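Local coordinates for halogenase (Chondromyces crocatus, PDB 3E1T) that acts as the FAD-dependent halogenase CndH of chondrochloren biosynthesis, using reduced flavin to install chlorine on its substrate, at the flavin-adenine dinucleotide site. Residues are numbered along the deposited sequence; one frame, centred on the assembly and turned at random.

The flavin-adenine dinucleotide site. Residues 13-14, 16-17, 37-38, 43, 45-49, 110, 133-134, 167-169, 303, 307, 310, 313, 315-316. With FAD (flavin-adenine dinucleotide), chain B.
CndH holds FAD along a Rossmann-type fold of the FAD-dependent halogenase family, with the glycine-rich GxGxxG loop, including Gly14, Gly16 and Pro17, running past the adenosine ribose and pyrophosphate. Glu37 sends CG anti to its backbone N (chi1 161°) and then bends at chi2, so that both carboxylate oxygens face the ribose diol. OE2 takes the 2'-hydroxyl O2B on its syn lone pair at 2.6 Å, while OE1 receives the 3'-hydroxyl O3B from above the carboxylate plane at 2.7 Å. Arg43, its CG in the crowded position between backbone N and carbonyl carbon (chi1 59°), approaches side-on and directs NE and NH2 in the guanidinium plane at that same O3B, with NH2 at 3.0 Å. An alanine in place of Glu37 would remove the acceptors of both hydroxyls and would probably loosen the ribose, although Arg43 could still donate to O3B. Arg38 lies across one face of the adenine: CB packs over the six-membered ring and NE over the five-membered ring, with Ile13 CG2 and Ser168 CB on the opposite face; Arg38 NH2 donates to O2B at 3.0 Å. At the adenine edge, the backbone of Val134 pairs with N1A and N6A. Asp303 N donates to phosphate oxygen O2P at 3.1 Å, and its OD1 lies 2.7 Å from the ribityl hydroxyl O3'. Around the isoalloxazine, Gly47 CA sits over the central and pyrimidine rings, whereas Pro310 CG crosses the opposite face at the benzenoid ring. Ser49 O accepts from flavin N3 in the carbonyl plane at 2.7 Å, and Val316 N, in the first turn of helix 315-333, lies 2.8 Å from O2, where the helix N-terminus may help stabilise negative charge on the reduced flavin.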
# COMPACT_ATOMS: atom_id res chain seq x y z
N ILE A 13 11.47 11.08 7.92
CA ILE A 13 10.25 11.63 8.48
C ILE A 13 9.13 10.57 8.49
O ILE A 13 8.49 10.31 7.45
CB ILE A 13 9.74 12.83 7.63
CG1 ILE A 13 10.90 13.75 7.22
CG2 ILE A 13 8.59 13.52 8.36
CD1 ILE A 13 10.51 14.89 6.28
N GLY A 14 8.89 9.99 9.65
CA GLY A 14 7.81 9.02 9.85
C GLY A 14 8.38 7.65 10.16
O GLY A 14 9.35 7.24 9.56
N GLY A 16 6.50 4.53 10.25
CA GLY A 16 5.72 3.38 9.80
C GLY A 16 6.66 2.45 9.06
O GLY A 16 7.86 2.66 9.08
N PRO A 17 6.12 1.40 8.40
CA PRO A 17 7.00 0.42 7.74
C PRO A 17 7.95 1.00 6.70
O PRO A 17 9.06 0.51 6.57
CB PRO A 17 6.02 -0.57 7.08
CG PRO A 17 4.76 -0.43 7.90
CD PRO A 17 4.70 1.04 8.26
N GLU A 37 9.21 10.67 14.39
CA GLU A 37 7.85 10.15 14.31
C GLU A 37 6.89 10.97 15.18
O GLU A 37 7.15 11.18 16.37
CB GLU A 37 7.82 8.66 14.68
CG GLU A 37 6.45 8.10 15.07
CD GLU A 37 5.47 8.08 13.92
OE1 GLU A 37 5.82 7.63 12.80
OE2 GLU A 37 4.33 8.51 14.15
N ARG A 38 5.81 11.43 14.58
CA ARG A 38 4.86 12.35 15.20
C ARG A 38 4.15 11.75 16.42
O ARG A 38 3.92 12.45 17.42
CB ARG A 38 3.86 12.83 14.13
CG ARG A 38 2.69 13.68 14.61
CD ARG A 38 1.70 13.92 13.46
NE ARG A 38 1.36 12.67 12.78
CZ ARG A 38 0.27 11.94 13.02
NH1 ARG A 38 -0.64 12.33 13.92
NH2 ARG A 38 0.08 10.81 12.35
N ARG A 43 0.80 2.70 17.92
CA ARG A 43 -0.38 3.47 17.46
C ARG A 43 -1.12 2.76 16.33
O ARG A 43 -0.51 2.08 15.50
CB ARG A 43 0.04 4.89 17.03
CG ARG A 43 1.08 4.96 15.89
CD ARG A 43 0.44 5.17 14.50
NE ARG A 43 1.43 5.08 13.42
CZ ARG A 43 1.82 3.93 12.86
NH1 ARG A 43 1.30 2.77 13.27
NH2 ARG A 43 2.73 3.94 11.89
N GLN A 45 -2.93 2.00 12.90
CA GLN A 45 -2.92 2.37 11.49
C GLN A 45 -3.59 1.23 10.69
O GLN A 45 -3.48 0.06 11.06
CB GLN A 45 -1.48 2.68 11.04
CG GLN A 45 -1.21 2.95 9.55
CD GLN A 45 -2.05 4.05 8.91
OE1 GLN A 45 -3.21 4.26 9.24
NE2 GLN A 45 -1.46 4.72 7.94
N ILE A 46 -4.32 1.59 9.64
CA ILE A 46 -4.91 0.60 8.72
C ILE A 46 -3.81 0.04 7.81
O ILE A 46 -2.81 0.70 7.60
CB ILE A 46 -6.09 1.22 7.89
CG1 ILE A 46 -6.90 0.13 7.17
CG2 ILE A 46 -5.57 2.27 6.89
CD1 ILE A 46 -7.59 -0.88 8.12
N GLY A 47 -3.99 -1.16 7.28
CA GLY A 47 -3.00 -1.78 6.41
C GLY A 47 -2.41 -3.04 7.01
O GLY A 47 -1.21 -3.12 7.25
N GLU A 48 -3.27 -4.05 7.18
CA GLU A 48 -3.02 -5.21 8.05
C GLU A 48 -2.62 -6.49 7.33
O GLU A 48 -1.88 -7.32 7.87
CB GLU A 48 -4.27 -5.44 8.90
CG GLU A 48 -4.55 -4.27 9.86
CD GLU A 48 -6.02 -3.98 10.07
OE1 GLU A 48 -6.36 -3.40 11.13
OE2 GLU A 48 -6.84 -4.29 9.19
N SER A 49 -3.06 -6.65 6.09
CA SER A 49 -2.78 -7.86 5.33
C SER A 49 -1.48 -7.74 4.52
O SER A 49 -1.34 -6.86 3.67
CB SER A 49 -3.97 -8.20 4.42
OG SER A 49 -3.96 -9.57 4.06
N ARG A 110 -1.34 -3.50 13.10
CA ARG A 110 -0.33 -2.54 12.65
C ARG A 110 0.36 -1.84 13.82
O ARG A 110 1.57 -1.59 13.77
CB ARG A 110 -0.94 -1.53 11.71
CG ARG A 110 0.03 -0.98 10.74
CD ARG A 110 0.50 -2.04 9.76
NE ARG A 110 0.95 -1.43 8.51
CZ ARG A 110 1.16 -0.13 8.30
NH1 ARG A 110 1.00 0.77 9.26
NH2 ARG A 110 1.56 0.28 7.11
N GLU A 133 7.18 16.00 15.56
CA GLU A 133 6.50 16.30 14.30
C GLU A 133 7.31 17.22 13.39
O GLU A 133 7.59 18.37 13.74
CB GLU A 133 5.12 16.91 14.56
CG GLU A 133 4.36 17.30 13.30
CD GLU A 133 2.95 17.81 13.55
OE1 GLU A 133 2.65 18.26 14.69
OE2 GLU A 133 2.14 17.79 12.60
N VAL A 134 7.68 16.71 12.21
CA VAL A 134 8.35 17.53 11.18
C VAL A 134 7.36 18.54 10.59
O VAL A 134 6.21 18.21 10.28
CB VAL A 134 9.00 16.66 10.08
CG1 VAL A 134 9.58 17.52 8.96
CG2 VAL A 134 10.09 15.80 10.68
N ALA A 167 8.70 9.72 4.57
CA ALA A 167 8.02 8.45 4.74
C ALA A 167 6.85 8.72 5.66
O ALA A 167 6.50 7.89 6.48
CB ALA A 167 8.95 7.42 5.37
N SER A 168 6.25 9.90 5.53
CA SER A 168 5.24 10.29 6.52
C SER A 168 3.81 9.96 6.09
O SER A 168 2.84 10.48 6.66
CB SER A 168 5.41 11.76 6.91
OG SER A 168 5.17 12.62 5.82
N GLY A 169 3.68 9.07 5.11
CA GLY A 169 2.38 8.49 4.81
C GLY A 169 1.43 9.43 4.09
O GLY A 169 1.84 10.47 3.58
N ASP A 303 3.40 5.66 1.17
CA ASP A 303 2.17 6.37 0.85
C ASP A 303 2.42 7.85 0.57
O ASP A 303 1.59 8.52 -0.06
CB ASP A 303 1.18 6.26 1.98
CG ASP A 303 0.40 4.96 1.99
OD1 ASP A 303 0.74 4.01 1.24
OD2 ASP A 303 -0.54 4.90 2.79
N PHE A 307 -0.00 5.48 -3.96
CA PHE A 307 -0.80 4.36 -3.47
C PHE A 307 -1.85 3.97 -4.53
O PHE A 307 -2.39 4.84 -5.21
CB PHE A 307 -1.48 4.69 -2.13
CG PHE A 307 -2.28 3.55 -1.56
CD1 PHE A 307 -1.64 2.40 -1.10
CD2 PHE A 307 -3.67 3.61 -1.53
CE1 PHE A 307 -2.38 1.34 -0.59
CE2 PHE A 307 -4.42 2.55 -1.03
CZ PHE A 307 -3.76 1.42 -0.55
N PRO A 310 -6.75 -0.89 -1.89
CA PRO A 310 -6.53 -2.00 -0.96
C PRO A 310 -6.69 -3.43 -1.48
O PRO A 310 -6.31 -4.36 -0.76
CB PRO A 310 -7.57 -1.75 0.15
CG PRO A 310 -8.04 -0.36 -0.05
CD PRO A 310 -7.91 -0.07 -1.50
N SER A 313 -3.77 -6.08 -1.39
CA SER A 313 -2.92 -5.77 -0.24
C SER A 313 -1.46 -5.44 -0.59
O SER A 313 -0.54 -6.12 -0.12
CB SER A 313 -2.93 -6.94 0.74
OG SER A 313 -4.22 -7.17 1.26
N GLY A 315 0.06 -2.26 -0.27
CA GLY A 315 0.53 -1.00 0.32
C GLY A 315 1.83 -1.14 1.10
O GLY A 315 2.80 -0.43 0.83
N VAL A 316 1.85 -2.06 2.07
CA VAL A 316 3.06 -2.21 2.90
C VAL A 316 4.22 -2.76 2.09
O VAL A 316 5.38 -2.40 2.34
CB VAL A 316 2.80 -3.01 4.19
CG1 VAL A 316 4.11 -3.36 4.89
CG2 VAL A 316 1.88 -2.22 5.14
PA FAD B . 2.31 5.11 7.30
O1A FAD B . 2.06 3.69 7.71
O2A FAD B . 1.10 5.95 7.13
O5B FAD B . 3.25 5.78 8.43
C5B FAD B . 3.73 7.11 8.31
C4B FAD B . 4.16 7.63 9.68
O4B FAD B . 4.53 8.99 9.62
C3B FAD B . 3.01 7.54 10.68
O3B FAD B . 3.46 6.80 11.79
C2B FAD B . 2.72 8.97 11.08
O2B FAD B . 2.47 9.05 12.46
C1B FAD B . 4.01 9.68 10.73
N9A FAD B . 3.88 11.11 10.36
C8A FAD B . 2.89 11.73 9.65
N7A FAD B . 3.21 13.04 9.55
C5A FAD B . 4.39 13.26 10.17
C6A FAD B . 5.18 14.40 10.38
N6A FAD B . 4.75 15.62 10.04
N1A FAD B . 6.37 14.27 11.07
C2A FAD B . 6.77 13.07 11.58
N3A FAD B . 5.98 11.95 11.38
C4A FAD B . 4.82 12.05 10.68
N1 FAD B . -1.65 -2.17 2.92
C2 FAD B . -1.33 -3.49 3.08
O2 FAD B . -0.15 -3.82 2.93
N3 FAD B . -2.32 -4.40 3.38
C4 FAD B . -3.64 -3.99 3.53
O4 FAD B . -4.53 -4.80 3.82
C4X FAD B . -3.97 -2.65 3.35
N5 FAD B . -5.27 -2.21 3.50
C5X FAD B . -5.56 -0.87 3.33
C6 FAD B . -6.87 -0.41 3.46
C7 FAD B . -7.16 0.96 3.29
C7M FAD B . -8.59 1.40 3.22
C8 FAD B . -6.14 1.86 2.97
C8M FAD B . -6.43 3.29 2.57
C9 FAD B . -4.83 1.39 2.85
C9A FAD B . -4.53 0.04 3.02
N10 FAD B . -3.23 -0.40 2.90
C10 FAD B . -2.94 -1.74 3.06
C1' FAD B . -2.10 0.59 2.68
C2' FAD B . -1.26 0.88 3.93
O2' FAD B . -2.09 1.53 4.87
C3' FAD B . -0.07 1.80 3.60
O3' FAD B . 0.43 1.52 2.32
C4' FAD B . 1.12 1.68 4.55
O4' FAD B . 0.72 2.02 5.86
C5' FAD B . 2.23 2.62 4.09
O5' FAD B . 3.18 2.77 5.11
P FAD B . 4.06 4.10 5.25
O1P FAD B . 5.30 3.79 6.05
O2P FAD B . 4.44 4.63 3.90
O3P FAD B . 3.09 5.18 5.91
O HOH W 1 5.10 7.33 3.48
O HOH W 2 1.33 -5.26 1.54
O HOH W 3 6.92 5.44 7.44